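Local coordinates for NTF2-like Protein (Anabaena variabilis ATCC 29413, PDB 3DMC) that is of unknown function but has the NTF2-like, SnoaL-type cone fold, whose relatives often bind small molecules in the pocket of a curved sheet, at residues A14-F18 and V90-F94; L37-F43 and N54-A60; E69-T73 and L99-Y105. All coordinates share one frame; numbering follows the deposited sequence.

Contact 1: A14-F18 and V90-F94; sequences AHQGF and VVFEF
Phe18 lays one face of its ring over the ring of Phe92 in an offset stack. The centroids are 4.1 Å apart and the planes differ by 4°. This is helix-on-sheet packing of the NTF2-like fold: the long helix 9-27 rests on the curved sheet, here on strand 89-100. The helix and strand segments run roughly the same way, with 39° between their short axes. The two side chains run in opposite directions, and CD1 of Phe18 lies 3.5 Å from CG of Phe92. CB of Phe18 sits over the same ring face in a CH-pi contact. With CG turned away from its own backbone N (chi1 -158°), the Phe18 ring also reaches along the strand to Phe94. There its edge points at the Phe94 face, offset, with CZ of Phe18 3.6 Å from CD1 of Phe94. His15 meets the other ring of the stack differently. The edge of Phe92 points at the His15 face, a T-shaped pair with planes at about a right angle and centroids 5.5 Å apart. Four aromatic side chains thus form one cluster, and only His15 is partly exposed. Phe113 and Val83 of the flanking strands also touch Phe92. On the far side of the sheet Glu93 turns away from the helix. It forms a salt bridge with Arg124 of the second subunit, so this strand carries helix packing on one side and the dimer interface on the other. At the start of both segments the packing is tight: CB of Ala14 lies 3.2 Å from CG2 of Val90.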
ATOM      1  N   ALA A  14      10.573 -12.701   0.295  1.00 10.10           N
ATOM      2  CA  ALA A  14       9.993 -11.419   0.818  1.00 10.43           C
ATOM      3  C   ALA A  14       9.941 -11.440   2.348  1.00 11.97           C
ATOM      4  O   ALA A  14      10.281 -10.441   3.022  1.00 10.99           O
ATOM      5  CB  ALA A  14       8.577 -11.136   0.234  1.00 11.80           C
ATOM      6  N   HIS A  15       9.498 -12.565   2.891  1.00 13.09           N
ATOM      7  CA  HIS A  15       9.392 -12.664   4.359  1.00 13.16           C
ATOM      8  C   HIS A  15      10.768 -12.532   4.980  1.00 13.12           C
ATOM      9  O   HIS A  15      10.921 -11.945   6.058  1.00 14.04           O
ATOM     10  CB  HIS A  15       8.711 -13.948   4.852  1.00 13.86           C
ATOM     11  CG  HIS A  15       7.210 -13.883   4.918  1.00 12.08           C
ATOM     12  ND1 HIS A  15       6.531 -13.198   5.904  1.00 12.29           N
ATOM     13  CD2 HIS A  15       6.262 -14.437   4.128  1.00 13.32           C
ATOM     14  CE1 HIS A  15       5.229 -13.325   5.708  1.00 15.10           C
ATOM     15  NE2 HIS A  15       5.039 -14.078   4.637  1.00 11.77           N
ATOM     16  N   GLN A  16      11.783 -13.077   4.325  1.00 13.37           N
ATOM     17  CA  GLN A  16      13.136 -12.964   4.879  1.00 13.64           C
ATOM     18  C   GLN A  16      13.550 -11.512   4.831  1.00 13.49           C
ATOM     19  O   GLN A  16      14.095 -10.979   5.779  1.00 11.78           O
ATOM     20  CB  GLN A  16      14.157 -13.823   4.139  1.00 18.56           C
ATOM     21  CG  GLN A  16      15.547 -13.739   4.761  1.00 24.05           C
ATOM     22  CD  GLN A  16      15.563 -14.218   6.217  1.00 26.08           C
ATOM     23  OE1 GLN A  16      15.617 -13.416   7.164  1.00 28.19           O
ATOM     24  NE2 GLN A  16      15.489 -15.527   6.394  1.00 30.33           N
ATOM     25  N   GLY A  17      13.282 -10.868   3.714  1.00 12.46           N
ATOM     26  CA  GLY A  17      13.529  -9.421   3.582  1.00 13.56           C
ATOM     27  C   GLY A  17      12.832  -8.610   4.651  1.00 10.34           C
ATOM     28  O   GLY A  17      13.420  -7.658   5.214  1.00 12.49           O
ATOM     29  N   PHE A  18      11.603  -9.006   4.967  1.00 12.77           N
ATOM     30  CA  PHE A  18      10.799  -8.249   5.935  1.00 12.51           C
ATOM     31  C   PHE A  18      11.383  -8.426   7.337  1.00 11.14           C
ATOM     32  O   PHE A  18      11.415  -7.506   8.134  1.00  9.21           O
ATOM     33  CB  PHE A  18       9.318  -8.594   5.913  1.00 16.01           C
ATOM     34  CG  PHE A  18       8.466  -7.506   6.477  1.00 15.06           C
ATOM     35  CD1 PHE A  18       8.311  -6.313   5.775  1.00 18.62           C
ATOM     36  CD2 PHE A  18       7.862  -7.642   7.709  1.00 17.36           C
ATOM     37  CE1 PHE A  18       7.540  -5.294   6.285  1.00 22.55           C
ATOM     38  CE2 PHE A  18       7.095  -6.608   8.240  1.00 20.39           C
ATOM     39  CZ  PHE A  18       6.937  -5.429   7.508  1.00 17.39           C
ATOM     40  N   VAL A  90       5.296  -8.930  -3.190  1.00  8.52           N
ATOM     41  CA  VAL A  90       4.675  -9.124  -1.866  1.00  9.16           C
ATOM     42  C   VAL A  90       4.475  -7.776  -1.219  1.00  8.69           C
ATOM     43  O   VAL A  90       5.363  -6.893  -1.265  1.00  8.40           O
ATOM     44  CB  VAL A  90       5.532  -9.993  -0.931  1.00  9.61           C
ATOM     45  CG1 VAL A  90       4.735 -10.306   0.294  1.00 12.40           C
ATOM     46  CG2 VAL A  90       5.970 -11.306  -1.656  1.00  8.87           C
ATOM     47  N   VAL A  91       3.296  -7.599  -0.637  1.00  8.13           N
ATOM     48  CA  VAL A  91       2.991  -6.351   0.086  1.00  8.49           C
ATOM     49  C   VAL A  91       2.692  -6.706   1.522  1.00  9.58           C
ATOM     50  O   VAL A  91       1.968  -7.666   1.815  1.00  8.50           O
ATOM     51  CB  VAL A  91       1.739  -5.600  -0.475  1.00  9.15           C
ATOM     52  CG1 VAL A  91       1.434  -4.295   0.309  1.00  8.68           C
ATOM     53  CG2 VAL A  91       1.871  -5.278  -1.966  1.00  5.92           C
ATOM     54  N   PHE A  92       3.315  -5.920   2.381  1.00  9.72           N
ATOM     55  CA  PHE A  92       3.192  -5.986   3.829  1.00  7.84           C
ATOM     56  C   PHE A  92       2.470  -4.728   4.291  1.00  8.32           C
ATOM     57  O   PHE A  92       2.972  -3.636   4.126  1.00 11.10           O
ATOM     58  CB  PHE A  92       4.596  -6.040   4.447  1.00  9.55           C
ATOM     59  CG  PHE A  92       5.367  -7.266   4.080  1.00  9.33           C
ATOM     60  CD1 PHE A  92       6.148  -7.292   2.891  1.00  7.40           C
ATOM     61  CD2 PHE A  92       5.348  -8.393   4.892  1.00 11.40           C
ATOM     62  CE1 PHE A  92       6.846  -8.415   2.547  1.00 13.37           C
ATOM     63  CE2 PHE A  92       6.064  -9.518   4.536  1.00 11.41           C
ATOM     64  CZ  PHE A  92       6.799  -9.531   3.369  1.00 11.57           C
ATOM     65  N   GLU A  93       1.301  -4.919   4.895  1.00  7.20           N
ATOM     66  CA  GLU A  93       0.543  -3.841   5.487  1.00  9.03           C
ATOM     67  C   GLU A  93       0.736  -3.974   6.990  1.00 10.48           C
ATOM     68  O   GLU A  93       0.336  -4.990   7.612  1.00  6.97           O
ATOM     69  CB  GLU A  93      -0.944  -3.924   5.153  1.00  8.77           C
ATOM     70  CG  GLU A  93      -1.304  -3.703   3.700  1.00  8.38           C
ATOM     71  CD  GLU A  93      -2.790  -3.866   3.462  1.00 10.18           C
ATOM     72  OE1 GLU A  93      -3.566  -3.125   4.139  1.00  8.00           O
ATOM     73  OE2 GLU A  93      -3.160  -4.720   2.617  1.00 10.73           O
ATOM     74  N   PHE A  94       1.327  -2.931   7.552  1.00  7.82           N
ATOM     75  CA  PHE A  94       1.731  -2.942   8.967  1.00  8.84           C
ATOM     76  C   PHE A  94       1.485  -1.622   9.721  1.00 10.78           C
ATOM     77  O   PHE A  94       1.165  -0.576   9.137  1.00  7.25           O
ATOM     78  CB  PHE A  94       3.174  -3.454   9.141  1.00 11.25           C
ATOM     79  CG  PHE A  94       4.231  -2.539   8.576  1.00 11.00           C
ATOM     80  CD1 PHE A  94       4.676  -2.660   7.265  1.00  9.94           C
ATOM     81  CD2 PHE A  94       4.797  -1.552   9.370  1.00 12.31           C
ATOM     82  CE1 PHE A  94       5.647  -1.814   6.773  1.00  9.40           C
ATOM     83  CE2 PHE A  94       5.754  -0.708   8.876  1.00 10.52           C
ATOM     84  CZ  PHE A  94       6.187  -0.833   7.573  1.00 11.69           C
TER

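Contact 2: L37-F43 and N54-A60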
ATOM      1  N   LEU A  37      19.534  -7.229  -1.474  1.00 12.32           N
ATOM      2  CA  LEU A  37      19.066  -6.398  -2.602  1.00 13.58           C
ATOM      3  C   LEU A  37      19.907  -6.624  -3.860  1.00 15.09           C
ATOM      4  O   LEU A  37      21.125  -6.780  -3.796  1.00 16.54           O
ATOM      5  CB  LEU A  37      19.062  -4.907  -2.214  1.00 14.98           C
ATOM      6  CG  LEU A  37      18.451  -4.585  -0.852  1.00  9.40           C
ATOM      7  CD1 LEU A  37      18.434  -3.084  -0.565  1.00 12.92           C
ATOM      8  CD2 LEU A  37      17.026  -5.141  -0.801  1.00  9.04           C
ATOM      9  N   THR A  38      19.232  -6.640  -5.001  1.00 15.90           N
ATOM     10  CA  THR A  38      19.882  -6.793  -6.306  1.00 14.15           C
ATOM     11  C   THR A  38      20.676  -5.533  -6.661  1.00 14.96           C
ATOM     12  O   THR A  38      20.455  -4.446  -6.129  1.00 14.21           O
ATOM     13  CB  THR A  38      18.871  -7.095  -7.442  1.00 12.74           C
ATOM     14  OG1 THR A  38      17.992  -5.984  -7.589  1.00 13.81           O
ATOM     15  CG2 THR A  38      18.116  -8.370  -7.205  1.00 16.22           C
ATOM     16  N   GLU A  39      21.623  -5.674  -7.581  1.00 15.38           N
ATOM     17  CA  GLU A  39      22.477  -4.552  -7.925  1.00 17.39           C
ATOM     18  C   GLU A  39      21.694  -3.422  -8.594  1.00 17.09           C
ATOM     19  O   GLU A  39      22.099  -2.258  -8.549  1.00 19.29           O
ATOM     20  CB  GLU A  39      23.636  -4.992  -8.838  1.00 19.64           C
ATOM     21  CG  GLU A  39      24.577  -6.002  -8.180  1.00 28.80           C
ATOM     22  CD  GLU A  39      25.098  -5.531  -6.824  1.00 38.46           C
ATOM     23  OE1 GLU A  39      25.645  -4.407  -6.733  1.00 42.24           O
ATOM     24  OE2 GLU A  39      24.966  -6.295  -5.841  1.00 42.86           O
ATOM     25  N   ASP A  40      20.583  -3.796  -9.219  1.00 16.45           N
ATOM     26  CA  ASP A  40      19.729  -2.847  -9.956  1.00 15.56           C
ATOM     27  C   ASP A  40      18.523  -2.446  -9.102  1.00 13.72           C
ATOM     28  O   ASP A  40      17.524  -1.957  -9.604  1.00 11.13           O
ATOM     29  CB  ASP A  40      19.266  -3.380 -11.319  1.00 14.84           C
ATOM     30  CG  ASP A  40      18.412  -4.629 -11.226  1.00 14.73           C
ATOM     31  OD1 ASP A  40      18.441  -5.327 -10.178  1.00 15.34           O
ATOM     32  OD2 ASP A  40      17.729  -4.952 -12.222  1.00 19.52           O
ATOM     33  N   PHE A  41      18.673  -2.654  -7.805  1.00 15.10           N
ATOM     34  CA  PHE A  41      17.611  -2.332  -6.829  1.00 14.39           C
ATOM     35  C   PHE A  41      17.094  -0.901  -7.017  1.00 14.14           C
ATOM     36  O   PHE A  41      17.883   0.035  -7.134  1.00 16.17           O
ATOM     37  CB  PHE A  41      18.147  -2.481  -5.402  1.00 13.84           C
ATOM     38  CG  PHE A  41      17.137  -2.139  -4.336  1.00 13.08           C
ATOM     39  CD1 PHE A  41      16.129  -3.028  -4.021  1.00 12.45           C
ATOM     40  CD2 PHE A  41      17.204  -0.923  -3.639  1.00 16.37           C
ATOM     41  CE1 PHE A  41      15.184  -2.712  -3.008  1.00 10.66           C
ATOM     42  CE2 PHE A  41      16.273  -0.609  -2.619  1.00 12.33           C
ATOM     43  CZ  PHE A  41      15.261  -1.519  -2.327  1.00  9.72           C
ATOM     44  N   THR A  42      15.767  -0.738  -7.032  1.00 12.06           N
ATOM     45  CA  THR A  42      15.172   0.615  -7.032  1.00  8.77           C
ATOM     46  C   THR A  42      14.164   0.707  -5.919  1.00 11.83           C
ATOM     47  O   THR A  42      13.656  -0.305  -5.432  1.00 10.57           O
ATOM     48  CB  THR A  42      14.429   0.956  -8.323  1.00 14.53           C
ATOM     49  OG1 THR A  42      13.188   0.224  -8.377  1.00 14.69           O
ATOM     50  CG2 THR A  42      15.278   0.685  -9.549  1.00 13.54           C
ATOM     51  N   PHE A  43      13.932   1.917  -5.470  1.00 11.17           N
ATOM     52  CA  PHE A  43      12.938   2.113  -4.393  1.00 12.63           C
ATOM     53  C   PHE A  43      12.220   3.413  -4.632  1.00 11.99           C
ATOM     54  O   PHE A  43      12.798   4.399  -5.079  1.00 14.90           O
ATOM     55  CB  PHE A  43      13.528   2.057  -2.975  1.00 13.88           C
ATOM     56  CG  PHE A  43      14.587   3.111  -2.667  1.00 15.08           C
ATOM     57  CD1 PHE A  43      15.889   2.977  -3.135  1.00 14.41           C
ATOM     58  CD2 PHE A  43      14.304   4.199  -1.883  1.00 19.28           C
ATOM     59  CE1 PHE A  43      16.850   3.930  -2.834  1.00 15.81           C
ATOM     60  CE2 PHE A  43      15.264   5.150  -1.597  1.00 17.18           C
ATOM     61  CZ  PHE A  43      16.539   4.998  -2.076  1.00 15.56           C
ATOM     62  N   ASN A  54      14.321   5.986  -6.891  1.00 14.02           N
ATOM     63  CA  ASN A  54      15.720   6.008  -6.458  1.00 14.04           C
ATOM     64  C   ASN A  54      16.393   4.766  -6.950  1.00 14.26           C
ATOM     65  O   ASN A  54      15.834   3.696  -6.855  1.00 11.51           O
ATOM     66  CB  ASN A  54      15.789   6.040  -4.932  1.00 14.22           C
ATOM     67  CG  ASN A  54      15.201   7.309  -4.349  1.00 15.97           C
ATOM     68  OD1 ASN A  54      15.908   8.267  -4.112  1.00 15.74           O
ATOM     69  ND2 ASN A  54      13.896   7.307  -4.105  1.00 13.28           N
ATOM     70  N   VAL A  55      17.611   4.906  -7.476  1.00 13.87           N
ATOM     71  CA  VAL A  55      18.257   3.777  -8.144  1.00 15.85           C
ATOM     72  C   VAL A  55      19.544   3.382  -7.455  1.00 13.66           C
ATOM     73  O   VAL A  55      20.371   4.221  -7.121  1.00 14.82           O
ATOM     74  CB  VAL A  55      18.531   4.132  -9.641  1.00 18.14           C
ATOM     75  CG1 VAL A  55      19.315   3.021 -10.345  1.00 18.78           C
ATOM     76  CG2 VAL A  55      17.218   4.423 -10.358  1.00 15.69           C
ATOM     77  N   GLY A  56      19.683   2.083  -7.229  1.00 15.29           N
ATOM     78  CA  GLY A  56      20.916   1.500  -6.689  1.00 16.72           C
ATOM     79  C   GLY A  56      21.108   1.379  -5.198  1.00 17.30           C
ATOM     80  O   GLY A  56      20.456   2.053  -4.395  1.00 17.63           O
ATOM     81  N   LYS A  57      22.059   0.514  -4.835  1.00 16.26           N
ATOM     82  CA  LYS A  57      22.280   0.113  -3.431  1.00 16.13           C
ATOM     83  C   LYS A  57      23.031   1.136  -2.580  1.00 16.81           C
ATOM     84  O   LYS A  57      22.860   1.186  -1.376  1.00 17.56           O
ATOM     85  CB  LYS A  57      22.967  -1.254  -3.337  1.00 16.55           C
ATOM     86  CG  LYS A  57      22.079  -2.392  -3.823  1.00 19.01           C
ATOM     87  CD  LYS A  57      22.780  -3.731  -3.793  1.00 18.61           C
ATOM     88  CE  LYS A  57      23.120  -4.160  -2.399  1.00 14.44           C
ATOM     89  NZ  LYS A  57      23.527  -5.604  -2.326  1.00 21.11           N
ATOM     90  N   GLU A  58      23.844   1.961  -3.219  1.00 17.21           N
ATOM     91  CA  GLU A  58      24.516   3.059  -2.500  1.00 18.77           C
ATOM     92  C   GLU A  58      23.458   4.030  -2.001  1.00 17.40           C
ATOM     93  O   GLU A  58      23.475   4.479  -0.861  1.00 16.87           O
ATOM     94  CB  GLU A  58      25.474   3.831  -3.396  1.00 20.71           C
ATOM     95  CG  GLU A  58      26.631   3.004  -3.933  1.00 27.64           C
ATOM     96  N   ARG A  59      22.577   4.387  -2.917  1.00 17.37           N
ATOM     97  CA  ARG A  59      21.480   5.308  -2.609  1.00 17.15           C
ATOM     98  C   ARG A  59      20.520   4.668  -1.582  1.00 15.38           C
ATOM     99  O   ARG A  59      19.999   5.332  -0.677  1.00 16.07           O
ATOM    100  CB  ARG A  59      20.731   5.719  -3.870  1.00 17.87           C
ATOM    101  CG  ARG A  59      19.598   6.667  -3.608  1.00 21.39           C
ATOM    102  CD  ARG A  59      20.076   8.066  -3.306  1.00 27.34           C
ATOM    103  NE  ARG A  59      18.979   9.025  -3.484  1.00 30.10           N
ATOM    104  CZ  ARG A  59      18.978  10.267  -3.009  1.00 31.12           C
ATOM    105  NH1 ARG A  59      20.009  10.726  -2.299  1.00 26.47           N
ATOM    106  NH2 ARG A  59      17.921  11.035  -3.219  1.00 27.25           N
ATOM    107  N   ALA A  60      20.351   3.360  -1.691  1.00 14.34           N
ATOM    108  CA  ALA A  60      19.483   2.627  -0.722  1.00 13.75           C
ATOM    109  C   ALA A  60      20.062   2.760   0.684  1.00 15.98           C
ATOM    110  O   ALA A  60      19.359   3.047   1.647  1.00 12.25           O
ATOM    111  CB  ALA A  60      19.366   1.167  -1.106  1.00 14.10           C
TER
HETATM  112  O   HOH W   1      23.483  -0.952  -6.897  1.00 21.26           O
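Phe43 and Asn54 form an antiparallel hydrogen-bonded pair in the beta hairpin of strands 41-45 and 52-55. Phe43 N donates to Asn54 O at 2.9 Å, and Asn54 N returns a bond to Phe43 O. ND2 of Asn54 also gives a longer bond to that carbonyl, 3.3 Å from ND2 to Phe43 O, from above the carbonyl plane. Two donors therefore grip Phe43 O, and ND2 is held by Phe50 O as well. On the other end of the amide, OD1 receives Arg59 NE on a lone pair, which helps fix the amide rotation. One more backbone bond follows where the outer strand ends: Gly56 N donates to Phe41 O at 2.7 Å. Gly56 occupies the N-cap position of helix 57-69.

Ring contacts fill one side of the hairpin. The Phe43 ring lies almost flat against the Asn54 amide, with planes 12° apart and CB of Asn54 over the ring face. CG of Phe43 sits between its backbone N and carbonyl carbon (chi1 61°), which turns the ring to Asn54 and the helix. Ala60 CB packs on Phe41, 3.9 Å from CE2.

Polar contacts close the other end. Lys57 bends at chi3 and its NZ donates to Leu37 O at 3.1 Å. NZ also bonds to Leu34 O, while the salt bridge to Glu39 is long. A water joins Glu39 O to Lys57 N.

The hairpin forms one edge of the sheet. Strand 41-45 lies between strands 52-55 and 119-127, and helix 57-69 follows the outer strand after Gly56, its Phe63 meeting Phe43.

Contact 3: E69-T73 and L99-Y105. With ACT (acetate ion), chain C.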
ATOM      1  N   GLU A  69      18.302   7.622  11.372  1.00 18.39           N
ATOM      2  CA  GLU A  69      19.131   8.641  12.035  1.00 21.34           C
ATOM      3  C   GLU A  69      18.421   9.371  13.174  1.00 19.83           C
ATOM      4  O   GLU A  69      19.058   9.765  14.153  1.00 20.86           O
ATOM      5  CB  GLU A  69      19.688   9.664  11.031  1.00 22.70           C
ATOM      6  CG  GLU A  69      18.677  10.710  10.633  1.00 32.14           C
ATOM      7  CD  GLU A  69      19.314  11.837   9.836  1.00 43.17           C
ATOM      8  OE1 GLU A  69      20.400  11.591   9.265  1.00 47.81           O
ATOM      9  OE2 GLU A  69      18.749  12.954   9.773  1.00 40.45           O
ATOM     10  N   SER A  70      17.115   9.555  13.060  1.00 21.52           N
ATOM     11  CA  SER A  70      16.383  10.360  14.059  1.00 22.41           C
ATOM     12  C   SER A  70      15.537   9.507  14.985  1.00 18.02           C
ATOM     13  O   SER A  70      14.920   9.988  15.936  1.00 19.35           O
ATOM     14  CB  SER A  70      15.543  11.454  13.398  1.00 21.77           C
ATOM     15  OG  SER A  70      16.390  12.436  12.818  1.00 26.75           O
ATOM     16  N   PHE A  71      15.588   8.211  14.757  1.00 15.96           N
ATOM     17  CA  PHE A  71      14.970   7.288  15.719  1.00 12.18           C
ATOM     18  C   PHE A  71      16.014   6.649  16.612  1.00 12.60           C
ATOM     19  O   PHE A  71      16.520   5.544  16.343  1.00 13.57           O
ATOM     20  CB  PHE A  71      14.145   6.242  15.002  1.00 15.72           C
ATOM     21  CG  PHE A  71      12.909   6.817  14.379  1.00 14.77           C
ATOM     22  CD1 PHE A  71      12.961   7.413  13.132  1.00 15.44           C
ATOM     23  CD2 PHE A  71      11.717   6.868  15.095  1.00 15.12           C
ATOM     24  CE1 PHE A  71      11.804   7.975  12.570  1.00 13.76           C
ATOM     25  CE2 PHE A  71      10.580   7.433  14.534  1.00 14.82           C
ATOM     26  CZ  PHE A  71      10.632   7.992  13.277  1.00 15.46           C
ATOM     27  N   HIS A  72      16.351   7.380  17.668  1.00 14.26           N
ATOM     28  CA  HIS A  72      17.522   7.025  18.463  1.00 14.38           C
ATOM     29  C   HIS A  72      17.387   5.664  19.137  1.00 14.99           C
ATOM     30  O   HIS A  72      18.381   5.017  19.446  1.00 18.19           O
ATOM     31  CB  HIS A  72      17.844   8.109  19.471  1.00 14.92           C
ATOM     32  CG  HIS A  72      18.295   9.383  18.828  1.00 18.15           C
ATOM     33  ND1 HIS A  72      18.063  10.625  19.379  1.00 20.36           N
ATOM     34  CD2 HIS A  72      18.941   9.602  17.658  1.00 20.36           C
ATOM     35  CE1 HIS A  72      18.565  11.553  18.583  1.00 24.74           C
ATOM     36  NE2 HIS A  72      19.095  10.960  17.528  1.00 28.17           N
ATOM     37  N   THR A  73      16.164   5.218  19.334  1.00 15.29           N
ATOM     38  CA  THR A  73      15.944   3.881  19.882  1.00 16.57           C
ATOM     39  C   THR A  73      15.118   2.993  18.949  1.00 16.18           C
ATOM     40  O   THR A  73      14.579   1.967  19.362  1.00 16.37           O
ATOM     41  CB  THR A  73      15.318   3.926  21.244  1.00 15.49           C
ATOM     42  OG1 THR A  73      14.126   4.735  21.227  1.00 17.06           O
ATOM     43  CG2 THR A  73      16.345   4.492  22.247  1.00 15.87           C
ATOM     44  N   LEU A  99      10.080   6.755  18.650  1.00 13.92           N
ATOM     45  CA  LEU A  99      10.392   8.139  18.995  1.00 11.31           C
ATOM     46  C   LEU A  99      11.267   8.787  17.958  1.00  9.79           C
ATOM     47  O   LEU A  99      12.412   8.396  17.716  1.00 10.09           O
ATOM     48  CB  LEU A  99      11.031   8.263  20.390  1.00 11.69           C
ATOM     49  CG  LEU A  99      10.171   7.795  21.565  1.00 12.92           C
ATOM     50  CD1 LEU A  99      10.902   8.069  22.868  1.00 11.22           C
ATOM     51  CD2 LEU A  99       8.812   8.454  21.598  1.00  8.06           C
ATOM     52  N   PHE A 100      10.696   9.855  17.409  1.00 10.02           N
ATOM     53  CA  PHE A 100      11.362  10.709  16.446  1.00 13.17           C
ATOM     54  C   PHE A 100      11.875  11.897  17.240  1.00 13.23           C
ATOM     55  O   PHE A 100      11.120  12.774  17.585  1.00 13.92           O
ATOM     56  CB  PHE A 100      10.365  11.139  15.348  1.00 14.87           C
ATOM     57  CG  PHE A 100      10.902  12.168  14.412  1.00 18.17           C
ATOM     58  CD1 PHE A 100      12.059  11.942  13.712  1.00 19.93           C
ATOM     59  CD2 PHE A 100      10.210  13.359  14.192  1.00 28.87           C
ATOM     60  CE1 PHE A 100      12.548  12.881  12.834  1.00 19.08           C
ATOM     61  CE2 PHE A 100      10.689  14.307  13.304  1.00 25.06           C
ATOM     62  CZ  PHE A 100      11.865  14.075  12.628  1.00 24.50           C
ATOM     63  N   LEU A 101      13.158  11.871  17.569  1.00 14.16           N
ATOM     64  CA  LEU A 101      13.760  12.894  18.436  1.00 12.87           C
ATOM     65  C   LEU A 101      12.845  13.125  19.644  1.00 13.12           C
ATOM     66  O   LEU A 101      12.457  14.254  20.014  1.00 14.45           O
ATOM     67  CB  LEU A 101      14.022  14.215  17.689  1.00 15.58           C
ATOM     68  CG  LEU A 101      14.784  14.163  16.384  1.00 15.69           C
ATOM     69  CD1 LEU A 101      14.828  15.568  15.749  1.00 23.51           C
ATOM     70  CD2 LEU A 101      16.177  13.565  16.580  1.00 23.16           C
ATOM     71  N   GLY A 102      12.486  12.013  20.242  1.00 12.80           N
ATOM     72  CA  GLY A 102      11.806  11.991  21.509  1.00 12.44           C
ATOM     73  C   GLY A 102      10.325  12.148  21.389  1.00 13.01           C
ATOM     74  O   GLY A 102       9.591  12.050  22.379  1.00 14.26           O
ATOM     75  N   LYS A 103       9.888  12.355  20.157  1.00 15.48           N
ATOM     76  CA  LYS A 103       8.472  12.631  19.852  1.00 15.69           C
ATOM     77  C   LYS A 103       7.798  11.409  19.261  1.00 15.65           C
ATOM     78  O   LYS A 103       8.364  10.746  18.413  1.00 15.86           O
ATOM     79  CB  LYS A 103       8.316  13.834  18.904  1.00 16.71           C
ATOM     80  CG  LYS A 103       8.210  15.159  19.607  1.00 30.62           C
ATOM     81  CD  LYS A 103       9.558  15.816  19.861  1.00 33.97           C
ATOM     82  CE  LYS A 103       9.388  17.246  20.416  1.00 30.90           C
ATOM     83  NZ  LYS A 103      10.683  17.780  20.958  1.00 34.95           N
ATOM     84  N   PRO A 104       6.585  11.100  19.723  1.00 15.53           N
ATOM     85  CA  PRO A 104       5.877   9.893  19.307  1.00 15.65           C
ATOM     86  C   PRO A 104       5.398   9.926  17.860  1.00 18.50           C
ATOM     87  O   PRO A 104       4.533  10.714  17.474  1.00 23.72           O
ATOM     88  CB  PRO A 104       4.694   9.807  20.283  1.00 16.03           C
ATOM     89  CG  PRO A 104       4.516  11.181  20.815  1.00 23.07           C
ATOM     90  CD  PRO A 104       5.786  11.945  20.621  1.00 18.60           C
ATOM     91  N   TYR A 105       6.022   9.061  17.078  1.00 13.29           N
ATOM     92  CA  TYR A 105       5.629   8.769  15.702  1.00 12.00           C
ATOM     93  C   TYR A 105       4.898   7.431  15.695  1.00 13.23           C
ATOM     94  O   TYR A 105       5.329   6.433  16.277  1.00 13.25           O
ATOM     95  CB  TYR A 105       6.857   8.739  14.772  1.00 11.67           C
ATOM     96  CG  TYR A 105       6.630   8.153  13.381  1.00 10.39           C
ATOM     97  CD1 TYR A 105       6.096   8.931  12.354  1.00 12.13           C
ATOM     98  CD2 TYR A 105       6.925   6.840  13.086  1.00  9.99           C
ATOM     99  CE1 TYR A 105       5.874   8.419  11.079  1.00 13.81           C
ATOM    100  CE2 TYR A 105       6.725   6.315  11.781  1.00 12.40           C
ATOM    101  CZ  TYR A 105       6.173   7.114  10.779  1.00 12.38           C
ATOM    102  OH  TYR A 105       5.968   6.606   9.485  1.00 10.55           O
TER
HETATM  103  C   ACT C 134       7.902   4.109   8.192  1.00 12.40           C
HETATM  104  O   ACT C 134       7.111   4.327   9.164  1.00 12.13           O
HETATM  105  OXT ACT C 134       8.054   5.046   7.341  1.00 12.69           O
HETATM  106  CH3 ACT C 134       8.612   2.807   8.000  1.00 14.57           C
HETATM  107  O   HOH W   2      14.248   9.546  19.419  1.00 17.87           O
HETATM  108  O   HOH W   3      13.641   5.990  18.371  1.00 14.29           O
HETATM  109  O   HOH W   4      11.468   4.596  19.992  1.00 14.99           O
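Phe71 places one ring face over the backbone of Phe100, and the close packing of this surface contact gathers round it. The contact joins the loop after helix 57-69 to the end of the beta hairpin of strands 89-100 and 103-116 in the NTF2-like sheet, closed by a type I' turn from Phe100 to Lys103. With CG beside its own backbone N (chi1 -70°), the Phe71 side chain reaches across the strand pair. CZ of Phe71 touches CB of Phe100 at 3.8 Å. The Phe71 and Phe100 rings meet obliquely. Toward Tyr105, the Phe71 edge points at the Tyr105 face, offset, with planes at 68°. Ser70 CB approaches the rim of the Phe100 ring, 3.4 Å from CE1. One direct backbone bond ties the two segments, Leu101 N to Ser70 O at 3.1 Å, nearly straight. Phe71 CA also makes a CA-H...O contact with Leu99 O.

The other side is looser and wetter. His72 and Thr73 are exposed, and His72 reaches the hairpin mainly through CE1 against CD2 of Leu101. Waters do much of the joining here. Leu99 O receives two of them, each at 2.8 Å from that oxygen. One is held also by Gly102 N, the other by Thr73 N. A third water spans Leu99 N and Thr73 OG1.

Tyr105 OH donates to an oxygen of a bound acetate, 2.6 Å from OH to ACT O, and also bonds to Asn107. The acetate probably comes from the crystallisation liquor. The chemistry is split: aromatic packing on one side, water-bridged backbone on the other, and a phenol that can hold a small carboxylate.

All three contacts reach one curved sheet; contact 2 also pairs two of its strands. Contacts 1 and 3 both use strand 89-100. Their centres are about 23 Å apart, with that of contact 1 about 7 Å from the centre of the fold and contact 3 at a hairpin end on the surface. Contact 2 lies at the sheet edge formed by strand 52-55, its centre about 17 Å from that of contact 1 and 26 Å from that of contact 3. No two contacts touch. Helix 57-69 runs between the segments of contacts 2 and 3. The acetate links contacts 1 and 3: it bonds to Tyr105, and its nearest atom is about 4 Å from the Phe94 side chain. It may mark the pocket of the cone.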